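Local coordinates for protein aclacinomycin-N/aclacinomycin-A oxidase (Streptomyces galilaeus, PDB 2IPI) that oxidises the terminal sugar of aclacinomycin antibiotics in two successive steps, using molecular oxygen and a bicovalently bound FAD, at residues 60-63 with 67-70; 202-207 with 503-508. All coordinates share one frame; numbering follows the deposited sequence.

Contact 1. Residues 60-63 with 67-70; sequences YVVH and QVVD
His63 and Gln67 supply all the polar chemistry between 60-63 and 67-70, and both bonds end on one atom, Gln67 OE1. The ring nitrogen His63 ND1 lies 3.0 Å from Gln67 OE1. It meets a lone pair in the carbonyl plane, with an angle of 151° at the hydrogen, and the oxygen sits almost in the imidazole plane. The backbone bond is more bent: His63 N is also 3.0 Å from Gln67 OE1, but the N-H stands above the carbonyl plane and its angle is 131°. Ring and amide planes are turned 64° apart. The glutamine chain runs out extended beyond CG, which carries the amide across to the histidine; the amide's other end, NE2, donates to the carbonyl of Ala29 near the start of the modelled chain.

This is the short turn that leads from strand 58-61 into helix 65-78 in the FAD-binding domain of the PCMH type, and Thr64 OG1 accepts from the Gln67 backbone N where the helix starts.

The apolar part is a pair of valines. Val62 CG1 comes within 4.0 Å of Val68 CG2, the two side chains crossing at a slant. Val68 offers CG2, the methyl that lies beside its backbone N and anti to its carbonyl carbon. Met106 adjoins Val62, and Val183 of strand 177-185 adjoins Val68; both valines are buried.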
ATOM      1  N   TYR A  60      -8.231 -12.624 -20.173  1.00 11.86           N
ATOM      2  CA  TYR A  60      -7.151 -13.507 -20.599  1.00 13.82           C
ATOM      3  C   TYR A  60      -6.391 -14.004 -19.366  1.00 11.10           C
ATOM      4  O   TYR A  60      -5.885 -13.193 -18.593  1.00 11.11           O
ATOM      5  CB  TYR A  60      -6.106 -12.864 -21.507  1.00 12.43           C
ATOM      6  CG  TYR A  60      -6.584 -12.494 -22.890  1.00 15.73           C
ATOM      7  CD1 TYR A  60      -6.665 -13.408 -23.926  1.00 19.41           C
ATOM      8  CD2 TYR A  60      -6.963 -11.172 -23.133  1.00 15.10           C
ATOM      9  CE1 TYR A  60      -7.112 -13.035 -25.186  1.00 19.35           C
ATOM     10  CE2 TYR A  60      -7.405 -10.805 -24.387  1.00 13.92           C
ATOM     11  CZ  TYR A  60      -7.476 -11.728 -25.404  1.00 16.95           C
ATOM     12  OH  TYR A  60      -7.931 -11.274 -26.628  1.00 21.20           O
ATOM     13  N   VAL A  61      -6.340 -15.325 -19.248  1.00 11.72           N
ATOM     14  CA  VAL A  61      -5.592 -15.903 -18.125  1.00 11.96           C
ATOM     15  C   VAL A  61      -4.228 -16.391 -18.608  1.00  6.90           C
ATOM     16  O   VAL A  61      -4.175 -17.472 -19.215  1.00 11.38           O
ATOM     17  CB  VAL A  61      -6.431 -16.999 -17.454  1.00 12.62           C
ATOM     18  CG1 VAL A  61      -5.687 -17.579 -16.268  1.00 16.62           C
ATOM     19  CG2 VAL A  61      -7.761 -16.400 -17.002  1.00 12.71           C
ATOM     20  N   VAL A  62      -3.225 -15.581 -18.324  1.00  5.36           N
ATOM     21  CA  VAL A  62      -1.841 -15.691 -18.744  1.00  5.94           C
ATOM     22  C   VAL A  62      -0.973 -16.569 -17.825  1.00 10.89           C
ATOM     23  O   VAL A  62      -1.196 -16.660 -16.605  1.00 12.28           O
ATOM     24  CB  VAL A  62      -1.138 -14.315 -18.820  1.00  9.08           C
ATOM     25  CG1 VAL A  62      -1.666 -13.464 -19.965  1.00  5.18           C
ATOM     26  CG2 VAL A  62      -1.271 -13.556 -17.510  1.00 12.37           C
ATOM     27  N   HIS A  63       0.032 -17.186 -18.434  1.00  8.54           N
ATOM     28  CA  HIS A  63       0.961 -18.092 -17.749  1.00 10.18           C
ATOM     29  C   HIS A  63       2.402 -17.745 -18.088  1.00 13.09           C
ATOM     30  O   HIS A  63       3.348 -18.244 -17.457  1.00 10.61           O
ATOM     31  CB  HIS A  63       0.669 -19.544 -18.124  1.00 10.93           C
ATOM     32  CG  HIS A  63      -0.779 -19.912 -17.994  1.00 13.20           C
ATOM     33  ND1 HIS A  63      -1.720 -19.725 -18.992  1.00 12.01           N
ATOM     34  CD2 HIS A  63      -1.446 -20.457 -16.956  1.00  9.69           C
ATOM     35  CE1 HIS A  63      -2.903 -20.131 -18.581  1.00 12.36           C
ATOM     36  NE2 HIS A  63      -2.770 -20.592 -17.347  1.00 12.31           N
ATOM     37  N   GLN A  67       2.943 -14.905 -23.291  1.00 13.76           N
ATOM     38  CA  GLN A  67       1.475 -14.963 -23.354  1.00 11.60           C
ATOM     39  C   GLN A  67       0.937 -13.562 -23.110  1.00 11.98           C
ATOM     40  O   GLN A  67      -0.059 -13.110 -23.677  1.00 14.39           O
ATOM     41  CB  GLN A  67       0.907 -15.978 -22.359  1.00 15.41           C
ATOM     42  CG  GLN A  67       1.403 -17.396 -22.612  1.00 17.55           C
ATOM     43  CD  GLN A  67       0.743 -18.486 -21.805  1.00 15.15           C
ATOM     44  OE1 GLN A  67      -0.311 -18.288 -21.198  1.00 13.32           O
ATOM     45  NE2 GLN A  67       1.383 -19.657 -21.811  1.00 11.87           N
ATOM     46  N   VAL A  68       1.652 -12.818 -22.257  1.00 13.36           N
ATOM     47  CA  VAL A  68       1.174 -11.463 -21.972  1.00 14.11           C
ATOM     48  C   VAL A  68       1.295 -10.621 -23.244  1.00 16.38           C
ATOM     49  O   VAL A  68       0.373  -9.863 -23.568  1.00 11.48           O
ATOM     50  CB  VAL A  68       1.898 -10.796 -20.807  1.00 11.81           C
ATOM     51  CG1 VAL A  68       1.279  -9.421 -20.564  1.00 12.70           C
ATOM     52  CG2 VAL A  68       1.828 -11.606 -19.519  1.00 13.18           C
ATOM     53  N   VAL A  69       2.420 -10.786 -23.958  1.00 10.39           N
ATOM     54  CA  VAL A  69       2.574 -10.070 -25.232  1.00  9.80           C
ATOM     55  C   VAL A  69       1.413 -10.354 -26.164  1.00 10.03           C
ATOM     56  O   VAL A  69       0.820  -9.447 -26.758  1.00 14.29           O
ATOM     57  CB  VAL A  69       3.908 -10.404 -25.917  1.00  8.08           C
ATOM     58  CG1 VAL A  69       3.916  -9.965 -27.377  1.00 13.78           C
ATOM     59  CG2 VAL A  69       5.054  -9.749 -25.151  1.00  6.80           C
ATOM     60  N   ASP A  70       1.040 -11.619 -26.302  1.00 11.02           N
ATOM     61  CA  ASP A  70      -0.028 -12.059 -27.188  1.00 13.12           C
ATOM     62  C   ASP A  70      -1.351 -11.417 -26.786  1.00 16.24           C
ATOM     63  O   ASP A  70      -2.058 -10.879 -27.635  1.00 12.66           O
ATOM     64  CB  ASP A  70      -0.032 -13.574 -27.154  1.00 16.28           C
ATOM     65  CG  ASP A  70      -1.248 -14.317 -27.614  1.00 20.86           C
ATOM     66  OD1 ASP A  70      -2.119 -13.674 -28.233  1.00 27.35           O
ATOM     67  OD2 ASP A  70      -1.327 -15.541 -27.354  1.00 23.00           O
TER

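Contact 2. Residues 202-207 with 503-508; sequences DPNREL and ARWDPR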
ATOM      1  N   ASP A 202      22.411   1.056 -17.172  1.00 17.34           N
ATOM      2  CA  ASP A 202      21.271   0.476 -17.860  1.00 15.31           C
ATOM      3  C   ASP A 202      20.474   1.567 -18.564  1.00 17.41           C
ATOM      4  O   ASP A 202      20.052   2.529 -17.922  1.00 16.26           O
ATOM      5  CB  ASP A 202      20.406  -0.318 -16.866  1.00 14.45           C
ATOM      6  CG  ASP A 202      19.290  -1.091 -17.535  1.00 17.02           C
ATOM      7  OD1 ASP A 202      18.730  -0.618 -18.543  1.00 16.01           O
ATOM      8  OD2 ASP A 202      18.958  -2.201 -17.067  1.00 18.74           O
ATOM      9  N   PRO A 203      20.259   1.455 -19.872  1.00 17.03           N
ATOM     10  CA  PRO A 203      19.597   2.542 -20.609  1.00 17.46           C
ATOM     11  C   PRO A 203      18.107   2.681 -20.290  1.00 16.29           C
ATOM     12  O   PRO A 203      17.484   3.683 -20.651  1.00 19.31           O
ATOM     13  CB  PRO A 203      19.786   2.121 -22.073  1.00 21.38           C
ATOM     14  CG  PRO A 203      19.929   0.630 -22.035  1.00 21.70           C
ATOM     15  CD  PRO A 203      20.626   0.327 -20.739  1.00 20.81           C
ATOM     16  N   ASN A 204      17.550   1.674 -19.642  1.00 15.98           N
ATOM     17  CA  ASN A 204      16.166   1.577 -19.248  1.00 12.56           C
ATOM     18  C   ASN A 204      15.974   1.870 -17.759  1.00 13.30           C
ATOM     19  O   ASN A 204      14.867   1.621 -17.277  1.00 12.80           O
ATOM     20  CB  ASN A 204      15.596   0.177 -19.495  1.00 13.86           C
ATOM     21  CG  ASN A 204      15.701  -0.283 -20.935  1.00 17.44           C
ATOM     22  OD1 ASN A 204      15.688   0.519 -21.868  1.00 20.24           O
ATOM     23  ND2 ASN A 204      15.812  -1.594 -21.090  1.00 16.82           N
ATOM     24  N   ARG A 205      17.008   2.329 -17.071  1.00 12.14           N
ATOM     25  CA  ARG A 205      16.909   2.537 -15.628  1.00 11.88           C
ATOM     26  C   ARG A 205      15.775   3.465 -15.242  1.00 14.97           C
ATOM     27  O   ARG A 205      15.179   3.420 -14.155  1.00 14.85           O
ATOM     28  CB  ARG A 205      18.241   3.083 -15.126  1.00 12.39           C
ATOM     29  CG  ARG A 205      18.306   3.288 -13.622  1.00 15.19           C
ATOM     30  CD  ARG A 205      19.750   3.618 -13.236  1.00 16.26           C
ATOM     31  NE  ARG A 205      20.046   3.419 -11.821  1.00 15.74           N
ATOM     32  CZ  ARG A 205      19.514   4.208 -10.885  1.00 17.14           C
ATOM     33  NH1 ARG A 205      18.721   5.172 -11.333  1.00 14.33           N
ATOM     34  NH2 ARG A 205      19.773   4.043  -9.603  1.00 12.89           N
ATOM     35  N   GLU A 206      15.400   4.361 -16.164  1.00 15.79           N
ATOM     36  CA  GLU A 206      14.261   5.213 -15.821  1.00 13.51           C
ATOM     37  C   GLU A 206      12.978   4.398 -15.801  1.00  8.46           C
ATOM     38  O   GLU A 206      12.112   4.726 -14.994  1.00 11.20           O
ATOM     39  CB  GLU A 206      14.138   6.423 -16.760  1.00 14.60           C
ATOM     40  CG  GLU A 206      15.187   7.478 -16.390  1.00 17.01           C
ATOM     41  CD  GLU A 206      14.943   8.098 -15.026  1.00 22.65           C
ATOM     42  OE1 GLU A 206      14.017   8.936 -14.902  1.00 19.84           O
ATOM     43  OE2 GLU A 206      15.687   7.756 -14.076  1.00 21.82           O
ATOM     44  N   LEU A 207      12.852   3.363 -16.624  1.00  4.69           N
ATOM     45  CA  LEU A 207      11.701   2.464 -16.531  1.00 10.00           C
ATOM     46  C   LEU A 207      11.742   1.745 -15.174  1.00 12.08           C
ATOM     47  O   LEU A 207      10.690   1.601 -14.541  1.00 13.55           O
ATOM     48  CB  LEU A 207      11.677   1.474 -17.679  1.00 12.67           C
ATOM     49  CG  LEU A 207      10.354   1.025 -18.289  1.00 16.82           C
ATOM     50  CD1 LEU A 207      10.468  -0.402 -18.803  1.00 11.13           C
ATOM     51  CD2 LEU A 207       9.196   1.150 -17.319  1.00 16.44           C
ATOM     52  N   ALA A 503       5.679   8.829 -21.500  1.00 11.39           N
ATOM     53  CA  ALA A 503       5.819   9.143 -22.913  1.00 11.49           C
ATOM     54  C   ALA A 503       6.763   8.240 -23.685  1.00 16.28           C
ATOM     55  O   ALA A 503       6.607   7.983 -24.890  1.00 17.05           O
ATOM     56  CB  ALA A 503       6.325  10.580 -22.958  1.00  9.17           C
ATOM     57  N   ARG A 504       7.796   7.740 -22.999  1.00 17.77           N
ATOM     58  CA  ARG A 504       8.791   6.913 -23.671  1.00 15.04           C
ATOM     59  C   ARG A 504       8.334   5.460 -23.755  1.00 14.29           C
ATOM     60  O   ARG A 504       8.461   4.813 -24.799  1.00 13.00           O
ATOM     61  CB  ARG A 504      10.137   7.000 -22.948  1.00 10.80           C
ATOM     62  N   TRP A 505       7.807   4.933 -22.647  1.00  9.87           N
ATOM     63  CA  TRP A 505       7.514   3.493 -22.679  1.00 13.08           C
ATOM     64  C   TRP A 505       6.059   3.159 -22.944  1.00 11.60           C
ATOM     65  O   TRP A 505       5.755   1.994 -23.228  1.00 12.30           O
ATOM     66  CB  TRP A 505       8.024   2.880 -21.360  1.00 16.03           C
ATOM     67  CG  TRP A 505       9.410   2.329 -21.530  1.00 16.28           C
ATOM     68  CD1 TRP A 505       9.727   1.105 -22.063  1.00 15.40           C
ATOM     69  CD2 TRP A 505      10.651   2.953 -21.186  1.00 16.20           C
ATOM     70  NE1 TRP A 505      11.079   0.939 -22.066  1.00 18.54           N
ATOM     71  CE2 TRP A 505      11.679   2.055 -21.530  1.00 16.16           C
ATOM     72  CE3 TRP A 505      10.999   4.178 -20.618  1.00 17.52           C
ATOM     73  CZ2 TRP A 505      13.026   2.346 -21.328  1.00 18.81           C
ATOM     74  CZ3 TRP A 505      12.334   4.476 -20.413  1.00 20.96           C
ATOM     75  CH2 TRP A 505      13.336   3.561 -20.768  1.00 21.47           C
ATOM     76  N   ASP A 506       5.165   4.139 -22.888  1.00 13.87           N
ATOM     77  CA  ASP A 506       3.767   3.999 -23.286  1.00 15.15           C
ATOM     78  C   ASP A 506       3.306   5.193 -24.126  1.00 13.29           C
ATOM     79  O   ASP A 506       2.382   5.898 -23.719  1.00 14.05           O
ATOM     80  CB  ASP A 506       2.841   3.863 -22.076  1.00 13.49           C
ATOM     81  CG  ASP A 506       1.426   3.422 -22.382  1.00 11.88           C
ATOM     82  OD1 ASP A 506       1.129   2.776 -23.409  1.00 13.14           O
ATOM     83  OD2 ASP A 506       0.542   3.726 -21.548  1.00 11.78           O
ATOM     84  N   PRO A 507       3.914   5.441 -25.281  1.00 12.65           N
ATOM     85  CA  PRO A 507       3.512   6.566 -26.134  1.00 10.42           C
ATOM     86  C   PRO A 507       2.060   6.543 -26.605  1.00  9.39           C
ATOM     87  O   PRO A 507       1.467   7.613 -26.742  1.00 15.75           O
ATOM     88  CB  PRO A 507       4.404   6.437 -27.373  1.00 10.83           C
ATOM     89  CG  PRO A 507       5.207   5.204 -27.222  1.00 16.44           C
ATOM     90  CD  PRO A 507       5.053   4.694 -25.827  1.00 13.63           C
ATOM     91  N   ARG A 508       1.463   5.405 -26.906  1.00 10.38           N
ATOM     92  CA  ARG A 508       0.094   5.233 -27.325  1.00  7.30           C
ATOM     93  C   ARG A 508      -0.893   5.251 -26.148  1.00 10.64           C
ATOM     94  O   ARG A 508      -2.073   4.979 -26.406  1.00 13.55           O
ATOM     95  CB  ARG A 508      -0.082   3.910 -28.068  1.00 11.09           C
ATOM     96  CG  ARG A 508       0.946   3.529 -29.115  1.00 14.43           C
ATOM     97  CD  ARG A 508       0.317   2.677 -30.220  1.00 18.49           C
ATOM     98  NE  ARG A 508       0.716   3.189 -31.530  1.00 22.95           N
ATOM     99  CZ  ARG A 508      -0.095   3.396 -32.552  1.00 15.38           C
ATOM    100  NH1 ARG A 508       0.427   3.867 -33.682  1.00 22.48           N
ATOM    101  NH2 ARG A 508      -1.387   3.139 -32.464  1.00 13.59           N
TER
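Leu207 lies over one face of the Trp505 indole, and its atoms can be followed across that face in order. CB, 3.9 Å from Trp505 CE2, stands over the six-membered ring. CG comes closer, 3.5 Å from Trp505 CD2, and stands over the five-membered ring, 10° off the normal through its centroid, which makes a CH-pi contact. Farther out, CD1 reaches the nitrogen side of the pyrrole ring, 3.6 Å from Trp505 NE1.

The far rim of the indole meets a different group. Asn204 OD1 is 3.3 Å from Trp505 CZ2, in the ring plane, and the amide is nearly perpendicular to the indole (88°). Asn204 CG lies beside the backbone N and anti to the carbonyl carbon (chi1 -57°), the setting in which OD1 meets this edge. No hydrogen bond crosses this contact. The amide's other end, ND2, donates to the carbonyl of Val195, and the Asn204 backbone N is held by Asp202 OD1 at 2.8 Å in an Asx turn.

Leu207 also touches Val194 and Ala196 of strand 191-197, so it contacts both that strand and the indole. The arrangement is a CH-pi contact that joins the berberine-like C-terminal region to the PCMH-type FAD-binding region, the last turn of helix 495-505 meeting the start of helix 205-210.

In the fold
Both contacts are peripheral, with centres 26 Å (contact 1) and 24 Å (contact 2) from the centre of the chain, and each buries 204 Å². In contact 1 the valines are buried while His63 and Gln67 are partly exposed; in contact 2 Leu207 is buried while Trp505 and Asn204 are partly exposed. Contact 1 is local, joining a strand to the helix that follows it, whereas contact 2 brings together segments 296 residues apart. Polar bonds to a side-chain amide dominate the first; an aromatic face and edge make the second. The contacts do not touch, yet both pack against the five-stranded antiparallel sheet: Val68 on strand 177-185, Asn204 and Leu207 on neighbouring strand 191-197.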